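Side-chain contacts in Card1 endonuclease domain-containing protein (Vibrio cholerae, PDB 1XMX), which is of unconfirmed function but probably binds nucleic acid and carries a Card1-like domain of the PD-(D/E)XK nuclease clan: residues K263-D268 / T373-W378; V15-P20 / I31-D36. All coordinates share one frame; numbering follows the deposited sequence.

In the fold
The two contacts lie in different parts of the chain. Contact 2 closes before contact 1 opens, so they follow in series. Contact 2 sits near the N-terminus, inside a beta-alpha-beta unit of strand 4-9, helix 15-22 and strand 30-35. Those strands are neighbours in a mixed sheet. Contact 1 joins helix 243-266 to helix 371-380, both within the Card1-like endonuclease domain. Helix 371-380 lies against strands 338-343 and 361-363 of a second mixed sheet. The contact centres are 31 Å apart, and the nearest atoms are about 15 Å apart. They do not touch: contact 2 packs a helix on the first sheet, and contact 1 pairs two helices beside the second.

Contact 1 (K263-D268 / T373-W378); sequences KQIQDD and THLTQW
I265 reaches from helix 243-266 to L375 and T376 on helix 371-380. This is a helix-to-helix contact in the Card1-like endonuclease domain of the PD-(D/E)XK clan. It brings together two helices that are far apart along the chain. The backbones come nearest at I265 and T376, whose CA atoms are 6.6 Å apart. The shared surface is small, 134 Å², and I265 supplies the whole of the first segment's side.

Along the second segment, L375 is the first residue to touch. Its CB meets the CD1 methyl of I265 at 3.6 Å. The two side chains cross at about a right angle. I265 meets L375 at CB and not at its branched end. The leucine side chain also packs on V258, T261 and V262 of helix 243-266. On the sheet it touches M340 and I363. L375 thus packs against both helix 243-266 and the strands.

T376 comes next and lies more to the flank. Its OG1 stands beside the backbone N and anti to the carbonyl carbon, with chi1 -55°. This turns the hydroxyl toward I265 and lets it hydrogen-bond to K372 O, one turn back in its own helix. The polar atom is thus satisfied within its helix and meets isoleucine through plain van der Waals contact.

W378, two residues on, turns to other partners. It makes a cation-pi contact with R338 and an edge-to-face contact with H305. I265 also packs on I272 of strand 272-276. The ethyl branch of I265 crosses the threonine hydroxyl at a slant: CG1 and CD1 of I265 are each 3.6 Å from T376 OG1.

Contact 2 (V15-P20 / I31-D36); sequences VRLVTP and IIFIGD
L17 and F33 make the main apolar contact between helix 15-22 and strand 30-35. These elements belong to the beta-alpha-beta unit that begins with strand 4-9. The backbones stay well apart, with the CA atoms of L17 and F33 at 8.7 Å, so side chains bridge the gap.

The leucine meets the phenylalanine at the ring edge. L17 CD1 lies 3.9 Å from F33 CD1, near the ring plane. L17 CB lies in that plane, 3.9 Å from F33 CE1. The two side chains run past each other in opposite directions. In F33, CG stands beside the backbone N, with chi1 -67°, and the ring reaches toward the helix although its CB leaves the strand to the flank.

One face of the same ring is covered from its own strand. I31 CG1 sits 4.1 Å above the plane, over the ring centre. F33 also packs on Y43, L46 and L50 of helix 40-52 and on T57 of strand 56-61.

One polar atom takes part across the gap. The CD1 methyl of I31 lies 3.9 Å from the carbonyl oxygen of L17, a van der Waals approach. The first segment is a weakly bonded helix, and V15 O accepts from both V18 N and T19 N. The strand is bonded on both edges: I31 and F33 to strand 56-61, I32 to H6 and G8 of strand 4-9.

The touching residues are all buried, and apart from that carbonyl oxygen they meet through apolar side chains. The contact therefore probably rests on hydrophobic burial and van der Waals fit.

Contact 1 (K263-D268 / T373-W378)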
ATOM      1  N   LYS A 263      -0.278   3.732 -13.070  1.00 18.60           N
ATOM      2  CA  LYS A 263       0.884   3.387 -13.905  1.00 22.23           C
ATOM      3  C   LYS A 263       1.306   4.555 -14.829  1.00 22.35           C
ATOM      4  O   LYS A 263       2.499   4.819 -14.979  1.00 18.01           O
ATOM      5  CB  LYS A 263       0.613   2.120 -14.713  1.00 25.61           C
ATOM      6  CG  LYS A 263       1.713   1.804 -15.681  1.00 29.55           C
ATOM      7  CD  LYS A 263       1.332   0.660 -16.600  1.00 32.40           C
ATOM      8  CE  LYS A 263       2.473   0.342 -17.575  1.00 34.14           C
ATOM      9  NZ  LYS A 263       2.084  -0.819 -18.426  1.00 34.86           N
ATOM     10  N   GLN A 264       0.323   5.245 -15.420  1.00 21.98           N
ATOM     11  CA  GLN A 264       0.563   6.526 -16.107  1.00 24.96           C
ATOM     12  C   GLN A 264       1.170   7.644 -15.278  1.00 24.18           C
ATOM     13  O   GLN A 264       2.088   8.339 -15.739  1.00 26.55           O
ATOM     14  CB  GLN A 264      -0.743   7.075 -16.702  1.00 27.38           C
ATOM     15  CG  GLN A 264      -1.056   6.420 -17.943  1.00 32.75           C
ATOM     16  CD  GLN A 264      -2.167   7.105 -18.698  1.00 36.94           C
ATOM     17  OE1 GLN A 264      -2.372   8.340 -18.596  1.00 38.51           O
ATOM     18  NE2 GLN A 264      -2.887   6.317 -19.485  1.00 37.11           N
ATOM     19  N   ILE A 265       0.634   7.858 -14.076  1.00 23.38           N
ATOM     20  CA  ILE A 265       1.152   8.912 -13.174  1.00 20.74           C
ATOM     21  C   ILE A 265       2.562   8.579 -12.787  1.00 21.84           C
ATOM     22  O   ILE A 265       3.405   9.442 -12.697  1.00 24.28           O
ATOM     23  CB  ILE A 265       0.273   9.030 -11.920  1.00 20.19           C
ATOM     24  CG1 ILE A 265      -1.108   9.550 -12.319  1.00 15.61           C
ATOM     25  CG2 ILE A 265       0.918   9.947 -10.886  1.00 17.52           C
ATOM     26  CD1 ILE A 265      -2.209   9.307 -11.291  1.00 17.59           C
ATOM     27  N   GLN A 266       2.849   7.301 -12.620  1.00 22.44           N
ATOM     28  CA  GLN A 266       4.169   6.860 -12.146  1.00 23.39           C
ATOM     29  C   GLN A 266       5.279   7.145 -13.180  1.00 23.98           C
ATOM     30  O   GLN A 266       6.436   7.341 -12.833  1.00 25.19           O
ATOM     31  CB  GLN A 266       4.094   5.375 -11.795  1.00 21.32           C
ATOM     32  CG  GLN A 266       5.369   4.715 -11.315  1.00 24.97           C
ATOM     33  CD  GLN A 266       5.210   3.216 -11.194  1.00 25.70           C
ATOM     34  OE1 GLN A 266       4.593   2.592 -12.067  1.00 28.23           O
ATOM     35  NE2 GLN A 266       5.756   2.623 -10.125  1.00 24.58           N
ATOM     36  N   ASP A 267       4.921   7.176 -14.453  1.00 25.82           N
ATOM     37  CA  ASP A 267       5.871   7.579 -15.503  1.00 27.21           C
ATOM     38  C   ASP A 267       6.480   8.952 -15.189  1.00 26.27           C
ATOM     39  O   ASP A 267       7.599   9.208 -15.548  1.00 23.82           O
ATOM     40  CB  ASP A 267       5.177   7.631 -16.876  1.00 31.10           C
ATOM     41  CG  ASP A 267       4.750   6.243 -17.383  1.00 33.96           C
ATOM     42  OD1 ASP A 267       5.366   5.237 -16.974  1.00 35.38           O
ATOM     43  OD2 ASP A 267       3.809   6.149 -18.203  1.00 36.22           O
ATOM     44  N   ASP A 268       5.755   9.847 -14.524  1.00 25.65           N
ATOM     45  CA  ASP A 268       6.326  11.147 -14.222  1.00 26.10           C
ATOM     46  C   ASP A 268       6.534  11.457 -12.746  1.00 25.38           C
ATOM     47  O   ASP A 268       6.954  12.573 -12.443  1.00 23.90           O
ATOM     48  CB  ASP A 268       5.464  12.254 -14.785  1.00 30.36           C
ATOM     49  CG  ASP A 268       5.423  12.246 -16.290  1.00 33.74           C
ATOM     50  OD1 ASP A 268       6.495  12.087 -16.935  1.00 35.59           O
ATOM     51  OD2 ASP A 268       4.299  12.368 -16.835  1.00 37.55           O
ATOM     52  N   THR A 373      -5.874  13.424 -12.274  1.00 19.82           N
ATOM     53  CA  THR A 373      -5.501  14.586 -11.486  1.00 21.86           C
ATOM     54  C   THR A 373      -5.704  14.409  -9.969  1.00 22.65           C
ATOM     55  O   THR A 373      -4.819  14.750  -9.168  1.00 21.75           O
ATOM     56  CB  THR A 373      -6.244  15.817 -12.001  1.00 23.36           C
ATOM     57  OG1 THR A 373      -5.721  16.111 -13.295  1.00 26.48           O
ATOM     58  CG2 THR A 373      -6.058  16.998 -11.124  1.00 22.42           C
ATOM     59  N   HIS A 374      -6.855  13.873  -9.575  1.00 21.45           N
ATOM     60  CA  HIS A 374      -7.127  13.646  -8.151  1.00 19.12           C
ATOM     61  C   HIS A 374      -6.195  12.592  -7.581  1.00 16.75           C
ATOM     62  O   HIS A 374      -5.762  12.712  -6.461  1.00 18.68           O
ATOM     63  CB  HIS A 374      -8.574  13.261  -7.915  1.00 20.17           C
ATOM     64  CG  HIS A 374      -9.553  14.317  -8.306  1.00 22.69           C
ATOM     65  ND1 HIS A 374      -9.594  15.552  -7.707  1.00 24.55           N
ATOM     66  CD2 HIS A 374     -10.549  14.319  -9.228  1.00 23.16           C
ATOM     67  CE1 HIS A 374     -10.575  16.272  -8.233  1.00 24.79           C
ATOM     68  NE2 HIS A 374     -11.170  15.545  -9.154  1.00 22.51           N
ATOM     69  N   LEU A 375      -5.855  11.577  -8.354  1.00 16.76           N
ATOM     70  CA  LEU A 375      -4.904  10.595  -7.910  1.00 16.60           C
ATOM     71  C   LEU A 375      -3.500  11.201  -7.771  1.00 18.65           C
ATOM     72  O   LEU A 375      -2.763  10.886  -6.838  1.00 21.06           O
ATOM     73  CB  LEU A 375      -4.903   9.409  -8.869  1.00 15.10           C
ATOM     74  CG  LEU A 375      -6.006   8.305  -8.785  1.00 15.58           C
ATOM     75  CD1 LEU A 375      -5.741   7.176  -9.721  1.00 11.08           C
ATOM     76  CD2 LEU A 375      -6.078   7.757  -7.344  1.00 14.21           C
ATOM     77  N   THR A 376      -3.126  12.056  -8.717  1.00 18.56           N
ATOM     78  CA  THR A 376      -1.848  12.764  -8.685  1.00 19.98           C
ATOM     79  C   THR A 376      -1.791  13.615  -7.439  1.00 19.05           C
ATOM     80  O   THR A 376      -0.848  13.556  -6.694  1.00 22.72           O
ATOM     81  CB  THR A 376      -1.641  13.650  -9.976  1.00 19.74           C
ATOM     82  OG1 THR A 376      -1.783  12.842 -11.151  1.00 19.42           O
ATOM     83  CG2 THR A 376      -0.197  14.249 -10.010  1.00 19.89           C
ATOM     84  N   GLN A 377      -2.817  14.391  -7.192  1.00 19.06           N
ATOM     85  CA  GLN A 377      -2.852  15.185  -5.995  1.00 19.57           C
ATOM     86  C   GLN A 377      -2.641  14.345  -4.742  1.00 19.09           C
ATOM     87  O   GLN A 377      -1.849  14.742  -3.872  1.00 19.74           O
ATOM     88  CB  GLN A 377      -4.150  15.966  -5.924  1.00 19.12           C
ATOM     89  CG  GLN A 377      -4.242  16.957  -7.100  1.00 22.84           C
ATOM     90  CD  GLN A 377      -5.593  17.658  -7.208  1.00 24.03           C
ATOM     91  OE1 GLN A 377      -6.626  17.171  -6.717  1.00 25.60           O
ATOM     92  NE2 GLN A 377      -5.608  18.756  -7.911  1.00 23.29           N
ATOM     93  N   TRP A 378      -3.291  13.177  -4.663  1.00 16.75           N
ATOM     94  CA  TRP A 378      -3.258  12.335  -3.455  1.00 15.34           C
ATOM     95  C   TRP A 378      -1.830  11.867  -3.288  1.00 17.19           C
ATOM     96  O   TRP A 378      -1.270  11.941  -2.162  1.00 15.01           O
ATOM     97  CB  TRP A 378      -4.158  11.112  -3.586  1.00 14.16           C
ATOM     98  CG  TRP A 378      -4.330  10.277  -2.337  1.00 11.70           C
ATOM     99  CD1 TRP A 378      -4.637  10.720  -1.075  1.00 10.47           C
ATOM    100  CD2 TRP A 378      -4.251   8.853  -2.265  1.00 12.13           C
ATOM    101  NE1 TRP A 378      -4.681   9.631  -0.188  1.00 10.91           N
ATOM    102  CE2 TRP A 378      -4.475   8.480  -0.918  1.00 11.22           C
ATOM    103  CE3 TRP A 378      -3.989   7.848  -3.205  1.00 11.27           C
ATOM    104  CZ2 TRP A 378      -4.476   7.154  -0.519  1.00 11.90           C
ATOM    105  CZ3 TRP A 378      -3.959   6.546  -2.793  1.00 10.96           C
ATOM    106  CH2 TRP A 378      -4.232   6.207  -1.458  1.00 11.40           C
TER

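Contact 2 (V15-P20 / I31-D36)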
ATOM      1  N   VAL A  15       9.307   0.466   9.835  1.00 17.64           N
ATOM      2  CA  VAL A  15       9.693   0.647   8.448  1.00 16.24           C
ATOM      3  C   VAL A  15      10.897   1.570   8.220  1.00 15.49           C
ATOM      4  O   VAL A  15      11.666   1.376   7.310  1.00 15.56           O
ATOM      5  CB  VAL A  15       8.514   1.240   7.654  1.00 18.04           C
ATOM      6  CG1 VAL A  15       8.947   1.553   6.213  1.00 18.05           C
ATOM      7  CG2 VAL A  15       7.358   0.243   7.630  1.00 18.97           C
ATOM      8  N   ARG A  16      11.025   2.597   9.032  1.00 15.73           N
ATOM      9  CA  ARG A  16      12.076   3.580   8.854  1.00 16.19           C
ATOM     10  C   ARG A  16      13.441   3.042   9.347  1.00 17.67           C
ATOM     11  O   ARG A  16      14.443   3.714   9.185  1.00 20.09           O
ATOM     12  CB  ARG A  16      11.691   4.906   9.554  1.00 15.30           C
ATOM     13  CG  ARG A  16      10.653   5.716   8.776  1.00 14.15           C
ATOM     14  CD  ARG A  16      10.210   6.852   9.655  1.00 15.52           C
ATOM     15  NE  ARG A  16       9.520   6.345  10.846  1.00 16.11           N
ATOM     16  CZ  ARG A  16       9.569   6.926  12.030  1.00 17.80           C
ATOM     17  NH1 ARG A  16      10.276   8.040  12.185  1.00 19.15           N
ATOM     18  NH2 ARG A  16       8.940   6.376  13.053  1.00 18.71           N
ATOM     19  N   LEU A  17      13.475   1.839   9.914  1.00 17.47           N
ATOM     20  CA  LEU A  17      14.755   1.116  10.183  1.00 18.58           C
ATOM     21  C   LEU A  17      15.225   0.326   8.978  1.00 19.35           C
ATOM     22  O   LEU A  17      16.399  -0.014   8.877  1.00 20.82           O
ATOM     23  CB  LEU A  17      14.600   0.158  11.354  1.00 19.18           C
ATOM     24  CG  LEU A  17      14.202   0.767  12.685  1.00 17.79           C
ATOM     25  CD1 LEU A  17      14.131  -0.319  13.788  1.00 19.69           C
ATOM     26  CD2 LEU A  17      15.167   1.920  13.081  1.00 18.16           C
ATOM     27  N   VAL A  18      14.314   0.068   8.038  1.00 16.67           N
ATOM     28  CA  VAL A  18      14.649  -0.688   6.860  1.00 16.16           C
ATOM     29  C   VAL A  18      14.979   0.246   5.683  1.00 18.25           C
ATOM     30  O   VAL A  18      15.930  -0.008   4.931  1.00 20.11           O
ATOM     31  CB  VAL A  18      13.402  -1.575   6.453  1.00 15.31           C
ATOM     32  CG1 VAL A  18      13.530  -2.162   5.083  1.00 12.98           C
ATOM     33  CG2 VAL A  18      13.224  -2.686   7.431  1.00 16.02           C
ATOM     34  N   THR A  19      14.182   1.310   5.483  1.00 17.62           N
ATOM     35  CA  THR A  19      14.369   2.122   4.271  1.00 17.61           C
ATOM     36  C   THR A  19      15.767   2.802   4.090  1.00 19.97           C
ATOM     37  O   THR A  19      16.236   2.909   2.972  1.00 22.01           O
ATOM     38  CB  THR A  19      13.199   3.088   4.052  1.00 16.54           C
ATOM     39  OG1 THR A  19      13.086   3.982   5.155  1.00 14.82           O
ATOM     40  CG2 THR A  19      11.865   2.314   3.925  1.00 15.60           C
ATOM     41  N   PRO A  20      16.396   3.321   5.175  1.00 19.44           N
ATOM     42  CA  PRO A  20      17.779   3.729   5.056  1.00 19.06           C
ATOM     43  C   PRO A  20      18.741   2.656   4.512  1.00 18.49           C
ATOM     44  O   PRO A  20      19.677   2.995   3.752  1.00 19.46           O
ATOM     45  CB  PRO A  20      18.154   4.096   6.500  1.00 19.72           C
ATOM     46  CG  PRO A  20      16.790   4.550   7.114  1.00 18.51           C
ATOM     47  CD  PRO A  20      15.840   3.606   6.528  1.00 18.01           C
ATOM     48  N   ILE A  31      22.811  -4.383  10.286  1.00 19.93           N
ATOM     49  CA  ILE A  31      22.119  -3.670  11.348  1.00 17.40           C
ATOM     50  C   ILE A  31      21.884  -4.593  12.505  1.00 19.04           C
ATOM     51  O   ILE A  31      21.545  -5.776  12.337  1.00 20.14           O
ATOM     52  CB  ILE A  31      20.764  -3.043  10.863  1.00 17.65           C
ATOM     53  CG1 ILE A  31      20.005  -2.350  12.025  1.00 15.52           C
ATOM     54  CG2 ILE A  31      19.882  -4.116  10.108  1.00 16.73           C
ATOM     55  CD1 ILE A  31      18.910  -1.331  11.593  1.00 14.13           C
ATOM     56  N   ILE A  32      21.998  -4.025  13.696  1.00 17.62           N
ATOM     57  CA  ILE A  32      21.630  -4.732  14.918  1.00 18.26           C
ATOM     58  C   ILE A  32      20.419  -4.046  15.436  1.00 19.63           C
ATOM     59  O   ILE A  32      20.428  -2.813  15.679  1.00 17.98           O
ATOM     60  CB  ILE A  32      22.778  -4.641  15.986  1.00 17.84           C
ATOM     61  CG1 ILE A  32      24.017  -5.321  15.418  1.00 14.52           C
ATOM     62  CG2 ILE A  32      22.370  -5.195  17.387  1.00 15.88           C
ATOM     63  CD1 ILE A  32      25.259  -5.079  16.171  1.00 17.03           C
ATOM     64  N   PHE A  33      19.359  -4.844  15.575  1.00 19.44           N
ATOM     65  CA  PHE A  33      18.102  -4.325  16.105  1.00 19.39           C
ATOM     66  C   PHE A  33      18.148  -4.592  17.600  1.00 18.25           C
ATOM     67  O   PHE A  33      18.576  -5.644  18.012  1.00 17.93           O
ATOM     68  CB  PHE A  33      16.925  -5.070  15.491  1.00 17.65           C
ATOM     69  CG  PHE A  33      16.739  -4.826  14.029  1.00 17.59           C
ATOM     70  CD1 PHE A  33      16.159  -3.644  13.578  1.00 16.84           C
ATOM     71  CD2 PHE A  33      17.082  -5.794  13.113  1.00 16.91           C
ATOM     72  CE1 PHE A  33      15.946  -3.432  12.206  1.00 19.64           C
ATOM     73  CE2 PHE A  33      16.882  -5.579  11.745  1.00 18.28           C
ATOM     74  CZ  PHE A  33      16.307  -4.410  11.304  1.00 18.80           C
ATOM     75  N   ILE A  34      17.718  -3.625  18.389  1.00 18.39           N
ATOM     76  CA  ILE A  34      17.586  -3.764  19.832  1.00 18.43           C
ATOM     77  C   ILE A  34      16.079  -3.928  20.121  1.00 18.42           C
ATOM     78  O   ILE A  34      15.279  -3.222  19.541  1.00 19.49           O
ATOM     79  CB  ILE A  34      18.111  -2.499  20.536  1.00 17.75           C
ATOM     80  CG1 ILE A  34      19.636  -2.474  20.497  1.00 19.48           C
ATOM     81  CG2 ILE A  34      17.623  -2.397  22.016  1.00 15.90           C
ATOM     82  CD1 ILE A  34      20.206  -1.082  20.631  1.00 17.93           C
ATOM     83  N   GLY A  35      15.682  -4.898  20.950  1.00 18.24           N
ATOM     84  CA  GLY A  35      14.258  -5.120  21.224  1.00 16.66           C
ATOM     85  C   GLY A  35      14.128  -6.007  22.459  1.00 19.80           C
ATOM     86  O   GLY A  35      15.126  -6.552  22.946  1.00 18.42           O
ATOM     87  N   ASP A  36      12.906  -6.180  22.962  1.00 19.21           N
ATOM     88  CA  ASP A  36      12.683  -7.148  24.017  1.00 19.84           C
ATOM     89  C   ASP A  36      12.271  -8.505  23.466  1.00 19.65           C
ATOM     90  O   ASP A  36      12.022  -8.634  22.260  1.00 19.58           O
ATOM     91  CB  ASP A  36      11.707  -6.606  25.054  1.00 19.76           C
ATOM     92  CG  ASP A  36      10.278  -6.534  24.552  1.00 22.19           C
ATOM     93  OD1 ASP A  36       9.854  -7.327  23.711  1.00 24.09           O
ATOM     94  OD2 ASP A  36       9.537  -5.687  25.037  1.00 23.27           O
TER